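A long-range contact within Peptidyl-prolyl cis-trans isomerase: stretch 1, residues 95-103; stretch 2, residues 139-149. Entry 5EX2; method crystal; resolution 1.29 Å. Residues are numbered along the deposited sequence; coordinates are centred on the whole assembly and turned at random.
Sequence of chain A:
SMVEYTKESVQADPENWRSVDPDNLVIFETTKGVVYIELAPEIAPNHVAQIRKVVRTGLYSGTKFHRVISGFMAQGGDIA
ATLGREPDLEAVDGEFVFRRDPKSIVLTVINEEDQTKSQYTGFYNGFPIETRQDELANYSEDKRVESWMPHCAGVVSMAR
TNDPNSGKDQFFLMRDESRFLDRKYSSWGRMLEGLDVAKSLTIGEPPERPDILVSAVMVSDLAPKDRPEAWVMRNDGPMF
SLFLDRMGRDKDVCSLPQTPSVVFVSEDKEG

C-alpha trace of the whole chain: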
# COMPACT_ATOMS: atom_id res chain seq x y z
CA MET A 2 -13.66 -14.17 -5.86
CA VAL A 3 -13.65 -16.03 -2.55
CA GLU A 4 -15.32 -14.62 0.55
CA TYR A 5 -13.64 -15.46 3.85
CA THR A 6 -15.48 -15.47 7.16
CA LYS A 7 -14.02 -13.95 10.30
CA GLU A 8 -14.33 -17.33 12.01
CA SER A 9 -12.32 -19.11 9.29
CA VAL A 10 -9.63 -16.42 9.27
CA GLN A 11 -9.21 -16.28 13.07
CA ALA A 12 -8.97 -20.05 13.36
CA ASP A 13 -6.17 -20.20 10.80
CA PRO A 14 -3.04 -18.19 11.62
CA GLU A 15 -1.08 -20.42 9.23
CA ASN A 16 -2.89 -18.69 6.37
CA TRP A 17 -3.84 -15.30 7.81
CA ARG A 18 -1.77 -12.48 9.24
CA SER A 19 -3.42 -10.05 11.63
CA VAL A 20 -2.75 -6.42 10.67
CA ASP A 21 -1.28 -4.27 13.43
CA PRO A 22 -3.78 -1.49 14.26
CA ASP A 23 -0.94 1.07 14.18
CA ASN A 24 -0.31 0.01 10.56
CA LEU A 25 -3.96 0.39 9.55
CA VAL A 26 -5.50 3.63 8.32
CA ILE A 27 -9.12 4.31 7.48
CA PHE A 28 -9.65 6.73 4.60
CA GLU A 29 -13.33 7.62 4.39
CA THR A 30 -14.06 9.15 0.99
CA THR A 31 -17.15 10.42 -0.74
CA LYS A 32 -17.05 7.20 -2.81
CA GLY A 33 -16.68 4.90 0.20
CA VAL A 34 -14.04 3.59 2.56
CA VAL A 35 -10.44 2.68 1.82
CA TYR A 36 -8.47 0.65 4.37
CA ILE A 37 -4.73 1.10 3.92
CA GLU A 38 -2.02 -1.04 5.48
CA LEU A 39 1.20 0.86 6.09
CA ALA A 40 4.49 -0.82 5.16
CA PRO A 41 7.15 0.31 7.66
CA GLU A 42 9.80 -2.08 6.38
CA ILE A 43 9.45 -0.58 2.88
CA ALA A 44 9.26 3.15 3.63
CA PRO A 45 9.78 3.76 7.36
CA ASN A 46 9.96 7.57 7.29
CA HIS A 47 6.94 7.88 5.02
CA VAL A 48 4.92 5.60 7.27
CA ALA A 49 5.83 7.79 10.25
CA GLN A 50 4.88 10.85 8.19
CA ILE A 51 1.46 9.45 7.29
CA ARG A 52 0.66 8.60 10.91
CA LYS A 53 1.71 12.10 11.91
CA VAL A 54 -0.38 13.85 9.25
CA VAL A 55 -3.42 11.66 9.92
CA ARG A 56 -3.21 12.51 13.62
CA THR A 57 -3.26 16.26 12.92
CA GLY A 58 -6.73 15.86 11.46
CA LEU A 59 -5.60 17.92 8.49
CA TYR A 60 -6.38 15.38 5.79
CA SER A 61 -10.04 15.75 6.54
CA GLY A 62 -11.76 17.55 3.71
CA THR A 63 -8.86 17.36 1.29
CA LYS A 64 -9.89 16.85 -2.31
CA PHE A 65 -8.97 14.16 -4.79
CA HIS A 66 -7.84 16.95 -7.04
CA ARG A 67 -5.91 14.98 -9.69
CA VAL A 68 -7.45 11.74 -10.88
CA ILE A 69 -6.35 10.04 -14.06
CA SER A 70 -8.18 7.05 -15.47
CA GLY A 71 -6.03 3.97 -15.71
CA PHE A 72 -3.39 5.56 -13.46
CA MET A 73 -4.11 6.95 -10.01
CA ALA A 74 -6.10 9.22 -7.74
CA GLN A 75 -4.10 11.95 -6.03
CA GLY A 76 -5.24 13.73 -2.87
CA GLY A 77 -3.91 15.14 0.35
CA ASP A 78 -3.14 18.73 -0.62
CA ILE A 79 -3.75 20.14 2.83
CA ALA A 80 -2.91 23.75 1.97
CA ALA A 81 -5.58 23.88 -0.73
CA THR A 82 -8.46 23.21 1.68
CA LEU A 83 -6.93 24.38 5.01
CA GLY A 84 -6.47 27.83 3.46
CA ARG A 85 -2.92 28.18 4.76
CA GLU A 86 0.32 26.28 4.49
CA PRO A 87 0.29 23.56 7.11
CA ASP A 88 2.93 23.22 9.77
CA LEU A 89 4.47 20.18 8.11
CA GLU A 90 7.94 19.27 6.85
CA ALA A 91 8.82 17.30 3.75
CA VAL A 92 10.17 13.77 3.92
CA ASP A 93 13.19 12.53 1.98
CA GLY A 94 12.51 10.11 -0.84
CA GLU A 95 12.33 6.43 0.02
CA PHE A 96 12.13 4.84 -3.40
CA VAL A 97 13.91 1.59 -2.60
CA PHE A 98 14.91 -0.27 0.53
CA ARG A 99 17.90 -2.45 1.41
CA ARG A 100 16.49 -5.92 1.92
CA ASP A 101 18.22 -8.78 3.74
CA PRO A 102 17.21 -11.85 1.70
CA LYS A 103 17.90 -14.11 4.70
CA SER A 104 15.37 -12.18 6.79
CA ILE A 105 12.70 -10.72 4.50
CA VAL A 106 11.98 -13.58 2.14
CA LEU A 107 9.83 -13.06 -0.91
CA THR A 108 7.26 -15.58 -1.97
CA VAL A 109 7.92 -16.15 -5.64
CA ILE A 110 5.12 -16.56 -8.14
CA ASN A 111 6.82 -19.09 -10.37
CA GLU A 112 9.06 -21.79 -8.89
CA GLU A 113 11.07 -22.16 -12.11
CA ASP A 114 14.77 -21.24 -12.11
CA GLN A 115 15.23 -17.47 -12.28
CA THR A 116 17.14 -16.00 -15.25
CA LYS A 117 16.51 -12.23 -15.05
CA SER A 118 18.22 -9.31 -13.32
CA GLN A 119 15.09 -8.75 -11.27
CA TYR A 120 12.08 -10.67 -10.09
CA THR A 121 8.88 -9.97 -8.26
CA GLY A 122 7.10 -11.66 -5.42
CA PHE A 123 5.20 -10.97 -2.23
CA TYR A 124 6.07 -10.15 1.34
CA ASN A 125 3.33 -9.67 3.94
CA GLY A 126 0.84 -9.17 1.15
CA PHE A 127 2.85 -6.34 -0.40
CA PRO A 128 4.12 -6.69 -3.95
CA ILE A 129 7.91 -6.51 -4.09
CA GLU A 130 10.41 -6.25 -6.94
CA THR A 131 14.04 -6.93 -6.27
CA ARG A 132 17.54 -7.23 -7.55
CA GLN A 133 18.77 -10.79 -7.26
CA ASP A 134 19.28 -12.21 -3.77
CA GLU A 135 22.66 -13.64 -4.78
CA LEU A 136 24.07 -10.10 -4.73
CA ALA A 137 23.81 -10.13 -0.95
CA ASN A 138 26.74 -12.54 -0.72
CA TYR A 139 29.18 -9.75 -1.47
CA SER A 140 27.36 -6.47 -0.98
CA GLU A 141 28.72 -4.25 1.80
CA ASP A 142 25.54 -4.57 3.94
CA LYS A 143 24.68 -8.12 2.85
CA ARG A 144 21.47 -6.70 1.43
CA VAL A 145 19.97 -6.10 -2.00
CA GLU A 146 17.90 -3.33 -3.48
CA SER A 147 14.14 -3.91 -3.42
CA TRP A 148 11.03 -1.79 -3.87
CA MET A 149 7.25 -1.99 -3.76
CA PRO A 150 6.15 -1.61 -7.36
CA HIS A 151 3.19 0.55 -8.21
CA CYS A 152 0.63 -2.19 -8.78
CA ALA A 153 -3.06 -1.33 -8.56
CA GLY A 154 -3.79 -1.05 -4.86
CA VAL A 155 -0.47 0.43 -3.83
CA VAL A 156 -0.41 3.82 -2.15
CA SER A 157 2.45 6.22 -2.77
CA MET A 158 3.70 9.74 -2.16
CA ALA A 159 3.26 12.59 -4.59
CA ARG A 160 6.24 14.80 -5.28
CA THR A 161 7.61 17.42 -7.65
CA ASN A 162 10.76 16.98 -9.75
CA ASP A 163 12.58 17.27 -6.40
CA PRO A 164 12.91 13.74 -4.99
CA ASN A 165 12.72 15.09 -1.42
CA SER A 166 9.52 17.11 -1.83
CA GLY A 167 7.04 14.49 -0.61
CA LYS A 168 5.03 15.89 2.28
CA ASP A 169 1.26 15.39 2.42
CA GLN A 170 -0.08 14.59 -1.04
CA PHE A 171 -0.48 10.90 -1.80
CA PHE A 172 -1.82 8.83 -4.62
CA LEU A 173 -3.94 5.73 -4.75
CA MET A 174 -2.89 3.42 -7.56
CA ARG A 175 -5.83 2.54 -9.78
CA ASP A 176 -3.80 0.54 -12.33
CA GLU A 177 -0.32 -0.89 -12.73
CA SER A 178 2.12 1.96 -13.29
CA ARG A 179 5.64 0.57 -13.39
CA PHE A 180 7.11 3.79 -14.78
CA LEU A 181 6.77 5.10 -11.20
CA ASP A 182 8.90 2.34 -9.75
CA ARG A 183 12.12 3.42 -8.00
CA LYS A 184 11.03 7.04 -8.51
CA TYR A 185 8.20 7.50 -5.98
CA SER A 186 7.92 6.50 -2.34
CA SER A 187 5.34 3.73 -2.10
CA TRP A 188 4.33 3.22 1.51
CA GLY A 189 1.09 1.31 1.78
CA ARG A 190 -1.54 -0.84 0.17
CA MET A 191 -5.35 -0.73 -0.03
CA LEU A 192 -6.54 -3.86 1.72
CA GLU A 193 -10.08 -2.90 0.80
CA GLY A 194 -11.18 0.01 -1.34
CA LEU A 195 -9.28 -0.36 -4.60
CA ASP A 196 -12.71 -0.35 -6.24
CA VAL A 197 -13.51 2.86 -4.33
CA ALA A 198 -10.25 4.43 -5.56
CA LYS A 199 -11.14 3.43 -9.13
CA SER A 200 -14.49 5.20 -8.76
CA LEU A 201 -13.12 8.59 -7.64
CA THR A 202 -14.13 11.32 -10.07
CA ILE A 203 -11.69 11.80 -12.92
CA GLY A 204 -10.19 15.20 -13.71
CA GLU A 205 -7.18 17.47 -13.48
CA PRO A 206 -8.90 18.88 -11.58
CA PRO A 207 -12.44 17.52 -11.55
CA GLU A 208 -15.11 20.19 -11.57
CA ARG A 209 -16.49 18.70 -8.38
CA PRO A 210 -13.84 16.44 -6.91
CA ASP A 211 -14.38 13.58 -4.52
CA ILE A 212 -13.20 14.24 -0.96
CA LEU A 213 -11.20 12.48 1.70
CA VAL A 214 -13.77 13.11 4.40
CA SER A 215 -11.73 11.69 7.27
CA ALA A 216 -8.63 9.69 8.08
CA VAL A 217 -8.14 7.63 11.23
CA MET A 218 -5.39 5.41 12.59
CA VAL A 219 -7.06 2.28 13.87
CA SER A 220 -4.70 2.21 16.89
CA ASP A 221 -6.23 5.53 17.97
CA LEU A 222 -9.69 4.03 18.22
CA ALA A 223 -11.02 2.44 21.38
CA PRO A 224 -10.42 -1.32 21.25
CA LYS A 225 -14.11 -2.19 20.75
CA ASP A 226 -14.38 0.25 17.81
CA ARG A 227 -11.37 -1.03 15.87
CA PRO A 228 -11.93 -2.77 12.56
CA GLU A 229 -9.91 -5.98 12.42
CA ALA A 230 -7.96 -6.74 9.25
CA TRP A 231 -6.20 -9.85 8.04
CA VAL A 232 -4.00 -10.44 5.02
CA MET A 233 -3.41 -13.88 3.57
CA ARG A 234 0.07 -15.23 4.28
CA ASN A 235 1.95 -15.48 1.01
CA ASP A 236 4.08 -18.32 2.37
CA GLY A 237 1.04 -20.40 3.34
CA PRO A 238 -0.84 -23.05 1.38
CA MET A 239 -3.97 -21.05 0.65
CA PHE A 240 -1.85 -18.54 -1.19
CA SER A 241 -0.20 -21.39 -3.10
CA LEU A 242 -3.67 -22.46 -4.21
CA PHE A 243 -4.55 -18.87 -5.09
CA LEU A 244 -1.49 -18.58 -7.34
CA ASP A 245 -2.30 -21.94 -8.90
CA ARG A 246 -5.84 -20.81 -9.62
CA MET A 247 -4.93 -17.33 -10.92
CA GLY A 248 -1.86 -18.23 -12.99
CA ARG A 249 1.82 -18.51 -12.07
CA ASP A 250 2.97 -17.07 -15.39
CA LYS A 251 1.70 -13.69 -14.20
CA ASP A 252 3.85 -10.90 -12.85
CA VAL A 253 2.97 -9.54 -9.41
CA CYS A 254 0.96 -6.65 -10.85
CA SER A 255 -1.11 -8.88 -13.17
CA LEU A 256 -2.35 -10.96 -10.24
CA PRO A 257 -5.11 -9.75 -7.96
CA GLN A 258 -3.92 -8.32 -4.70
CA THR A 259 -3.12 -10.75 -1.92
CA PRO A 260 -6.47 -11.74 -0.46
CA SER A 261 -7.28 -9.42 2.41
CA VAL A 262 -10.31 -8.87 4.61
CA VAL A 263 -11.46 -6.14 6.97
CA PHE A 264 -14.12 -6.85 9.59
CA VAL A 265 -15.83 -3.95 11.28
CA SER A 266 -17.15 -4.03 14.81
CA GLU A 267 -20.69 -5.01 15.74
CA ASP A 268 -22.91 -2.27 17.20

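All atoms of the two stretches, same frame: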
# COMPACT_ATOMS: atom_id res chain seq x y z
N GLU A 95 12.07 7.80 -0.36
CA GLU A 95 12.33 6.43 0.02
C GLU A 95 11.82 5.58 -1.12
O GLU A 95 10.72 5.00 -1.05
CB GLU A 95 11.63 6.05 1.33
CG GLU A 95 12.27 6.61 2.58
CD GLU A 95 11.48 6.28 3.83
OE1 GLU A 95 10.25 6.54 3.84
OE2 GLU A 95 12.08 5.77 4.80
N PHE A 96 12.61 5.47 -2.19
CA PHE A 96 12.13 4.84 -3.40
C PHE A 96 12.47 3.36 -3.46
O PHE A 96 11.85 2.59 -4.19
CB PHE A 96 12.73 5.53 -4.63
CG PHE A 96 12.50 7.03 -4.68
CD1 PHE A 96 11.40 7.63 -4.11
CD2 PHE A 96 13.43 7.84 -5.32
CE1 PHE A 96 11.24 9.01 -4.19
CE2 PHE A 96 13.25 9.21 -5.40
CZ PHE A 96 12.16 9.79 -4.83
N VAL A 97 13.49 2.98 -2.71
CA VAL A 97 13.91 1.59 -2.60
C VAL A 97 14.28 1.34 -1.15
O VAL A 97 14.46 2.28 -0.38
CB VAL A 97 15.11 1.25 -3.51
CG1 VAL A 97 14.78 1.50 -4.96
CG2 VAL A 97 16.34 2.05 -3.11
N PHE A 98 14.39 0.07 -0.77
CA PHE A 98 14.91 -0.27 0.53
C PHE A 98 15.95 -1.36 0.37
O PHE A 98 15.97 -2.08 -0.62
CB PHE A 98 13.79 -0.68 1.50
CG PHE A 98 13.05 -1.94 1.15
CD1 PHE A 98 12.12 -1.96 0.13
CD2 PHE A 98 13.24 -3.09 1.90
CE1 PHE A 98 11.41 -3.11 -0.16
CE2 PHE A 98 12.54 -4.24 1.61
CZ PHE A 98 11.63 -4.26 0.58
N ARG A 99 16.85 -1.43 1.35
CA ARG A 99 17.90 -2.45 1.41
C ARG A 99 17.34 -3.65 2.13
O ARG A 99 17.09 -3.59 3.34
CB ARG A 99 19.12 -1.93 2.14
CG ARG A 99 19.71 -0.65 1.59
CD ARG A 99 20.24 -0.85 0.21
NE ARG A 99 21.28 -1.87 0.19
CZ ARG A 99 21.81 -2.37 -0.92
NH1 ARG A 99 21.37 -1.92 -2.09
NH2 ARG A 99 22.75 -3.31 -0.87
N ARG A 100 17.11 -4.73 1.39
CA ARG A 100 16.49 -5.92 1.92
C ARG A 100 17.50 -7.03 2.20
O ARG A 100 18.33 -7.35 1.34
CB ARG A 100 15.43 -6.39 0.94
CG ARG A 100 14.62 -7.57 1.41
CD ARG A 100 13.57 -8.01 0.39
NE ARG A 100 14.18 -8.43 -0.86
CZ ARG A 100 14.58 -9.66 -1.13
NH1 ARG A 100 14.42 -10.64 -0.25
NH2 ARG A 100 15.16 -9.91 -2.29
N ASP A 101 17.43 -7.61 3.39
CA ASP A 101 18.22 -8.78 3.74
C ASP A 101 17.46 -10.03 3.29
O ASP A 101 16.45 -10.38 3.88
CB ASP A 101 18.46 -8.81 5.25
CG ASP A 101 19.27 -10.01 5.71
OD1 ASP A 101 19.59 -10.89 4.88
OD2 ASP A 101 19.57 -10.09 6.92
N PRO A 102 17.95 -10.71 2.24
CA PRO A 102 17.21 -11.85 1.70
C PRO A 102 17.14 -13.05 2.63
O PRO A 102 16.42 -13.99 2.32
CB PRO A 102 18.01 -12.24 0.45
CG PRO A 102 18.94 -11.15 0.20
CD PRO A 102 19.19 -10.47 1.49
N LYS A 103 17.92 -13.03 3.70
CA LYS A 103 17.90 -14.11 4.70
C LYS A 103 16.82 -13.85 5.75
O LYS A 103 16.50 -14.73 6.56
CB LYS A 103 19.25 -14.23 5.41
CG LYS A 103 20.45 -14.47 4.51
CD LYS A 103 20.39 -15.79 3.79
CE LYS A 103 21.73 -16.12 3.13
NZ LYS A 103 21.56 -16.98 1.93
N TYR A 139 28.00 -10.59 -1.40
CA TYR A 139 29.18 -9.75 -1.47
C TYR A 139 28.90 -8.27 -1.33
O TYR A 139 29.83 -7.47 -1.36
CB TYR A 139 29.90 -10.00 -2.79
CG TYR A 139 30.30 -11.43 -3.00
CD1 TYR A 139 30.99 -12.13 -2.03
CD2 TYR A 139 29.95 -12.10 -4.17
CE1 TYR A 139 31.36 -13.44 -2.22
CE2 TYR A 139 30.32 -13.42 -4.36
CZ TYR A 139 31.01 -14.08 -3.38
OH TYR A 139 31.37 -15.39 -3.61
N SER A 140 27.65 -7.89 -1.16
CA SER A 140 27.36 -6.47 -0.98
C SER A 140 27.84 -6.04 0.40
O SER A 140 27.93 -6.86 1.32
CB SER A 140 25.88 -6.18 -1.16
OG SER A 140 25.16 -6.87 -0.17
N GLU A 141 28.14 -4.75 0.56
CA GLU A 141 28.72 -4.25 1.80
C GLU A 141 27.81 -4.47 3.02
O GLU A 141 28.30 -4.76 4.11
CB GLU A 141 29.07 -2.76 1.62
CG GLU A 141 29.81 -2.11 2.80
CD GLU A 141 28.90 -1.32 3.73
OE1 GLU A 141 27.87 -0.77 3.26
OE2 GLU A 141 29.22 -1.23 4.93
N ASP A 142 26.49 -4.39 2.83
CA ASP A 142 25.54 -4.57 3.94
C ASP A 142 24.85 -5.93 3.92
O ASP A 142 23.95 -6.19 4.71
CB ASP A 142 24.50 -3.44 3.92
CG ASP A 142 23.71 -3.36 2.62
OD1 ASP A 142 23.96 -4.15 1.68
OD2 ASP A 142 22.83 -2.48 2.54
N LYS A 143 25.30 -6.81 3.04
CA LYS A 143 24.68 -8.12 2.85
C LYS A 143 23.19 -8.00 2.54
O LYS A 143 22.40 -8.86 2.90
CB LYS A 143 24.90 -9.02 4.09
CG LYS A 143 26.36 -9.18 4.49
CD LYS A 143 27.15 -9.91 3.41
CE LYS A 143 28.48 -10.43 3.94
NZ LYS A 143 29.29 -11.09 2.87
N ARG A 144 22.84 -6.93 1.84
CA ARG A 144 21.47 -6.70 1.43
C ARG A 144 21.43 -6.49 -0.08
O ARG A 144 22.46 -6.45 -0.76
CB ARG A 144 20.85 -5.50 2.19
CG ARG A 144 20.71 -5.80 3.69
CD ARG A 144 20.11 -4.65 4.47
NE ARG A 144 20.01 -4.99 5.89
CZ ARG A 144 18.93 -4.81 6.65
NH1 ARG A 144 17.83 -4.27 6.15
NH2 ARG A 144 18.96 -5.17 7.92
N VAL A 145 20.21 -6.39 -0.59
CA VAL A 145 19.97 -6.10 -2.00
C VAL A 145 18.91 -5.04 -2.10
O VAL A 145 18.13 -4.84 -1.16
CB VAL A 145 19.53 -7.33 -2.81
CG1 VAL A 145 20.57 -8.39 -2.76
CG2 VAL A 145 18.16 -7.87 -2.33
N GLU A 146 18.88 -4.36 -3.24
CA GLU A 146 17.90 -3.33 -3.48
C GLU A 146 16.54 -3.94 -3.82
O GLU A 146 16.43 -4.81 -4.69
CB GLU A 146 18.38 -2.41 -4.59
CG GLU A 146 17.49 -1.22 -4.83
CD GLU A 146 18.10 -0.23 -5.77
OE1 GLU A 146 19.05 0.46 -5.36
OE2 GLU A 146 17.60 -0.14 -6.91
N SER A 147 15.50 -3.48 -3.13
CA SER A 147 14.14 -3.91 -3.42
C SER A 147 13.20 -2.71 -3.36
O SER A 147 13.56 -1.67 -2.84
CB SER A 147 13.69 -4.97 -2.43
OG SER A 147 14.59 -6.07 -2.43
N TRP A 148 12.01 -2.86 -3.92
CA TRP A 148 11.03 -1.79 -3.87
C TRP A 148 9.63 -2.37 -3.97
O TRP A 148 9.46 -3.52 -4.34
CB TRP A 148 11.30 -0.77 -4.99
CG TRP A 148 11.41 -1.34 -6.38
CD1 TRP A 148 10.43 -1.35 -7.34
CD2 TRP A 148 12.57 -1.94 -6.99
NE1 TRP A 148 10.91 -1.93 -8.49
CE2 TRP A 148 12.21 -2.31 -8.29
CE3 TRP A 148 13.87 -2.21 -6.55
CZ2 TRP A 148 13.10 -2.94 -9.17
CZ3 TRP A 148 14.75 -2.85 -7.41
CH2 TRP A 148 14.36 -3.20 -8.70
N MET A 149 8.62 -1.57 -3.60
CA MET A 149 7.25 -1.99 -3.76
C MET A 149 6.73 -1.37 -5.04
O MET A 149 6.48 -0.16 -5.08
CB MET A 149 6.40 -1.57 -2.57
CG MET A 149 4.93 -1.89 -2.75
SD MET A 149 4.03 -1.97 -1.20
CE MET A 149 4.13 -0.29 -0.62
O HOH W 1 9.50 1.02 -2.93
O HOH W 2 20.01 0.43 -2.82
O HOH W 3 22.12 -11.35 3.89
O HOH W 4 21.80 -7.59 6.56

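How are the two backbones joined? Strands 98-100 and 145-148 pair antiparallel, and four hydrogen bonds close two rings. Phe98 N donates to Ser147 O (2.8 Å) and Ser147 N returns a bond to Phe98 O (2.9 Å); Arg100 N donates to Val145 O (2.7 Å) and Val145 N to Arg100 O (2.9 Å). Between these rings lies the non-hydrogen-bonded pair Arg99 and Glu146, where Arg99 CA approaches Val145 O at 3.5 Å in a CA-H...O contact.

What satisfies Arg99, whose backbone takes no part in those rings? Arg99 O accepts from Arg144 NH1 at 3.0 Å. Its side chain folds back through three m rotamers to reach Asp142, which lies in the turn from Ser140 to Lys143. Arg99 NE meets Asp142 OD2 and Arg99 NH2 meets Asp142 OD1, both at 2.9 Å, so the salt bridge uses both carboxylate oxygens. Asp142 OD1 also accepts from Arg144 N (3.0 Å), so one carboxylate holds both Arg99 and the backbone just after the turn. The remaining nitrogen, Arg99 NH1, donates to a water that in turn donates to Glu146 OE1.

What happens on the sheet face carrying Phe98, Arg100, Val145 and Ser147? Arg100 NE donates to Ser147 OG at 2.9 Å, with the hydroxyl near the guanidinium plane; Arg100 NH2 is satisfied elsewhere in the structure. Ser147 also offers its CB to the Phe98 ring, 4.0 Å from the centroid and over the face, a CH-pi contact.

How do waters extend the contact beyond the paired strands? At one end, a water donates to Phe96 O (3.1 Å) and accepts from Met149 N (2.8 Å), bridging the backbones. At the other, a water donates to both Asp101 OD1 (2.8 Å) and Lys143 O (2.7 Å), linking two acceptors that could not bond each other directly. Asp101 OD1 additionally accepts from Lys103 N at 3.0 Å.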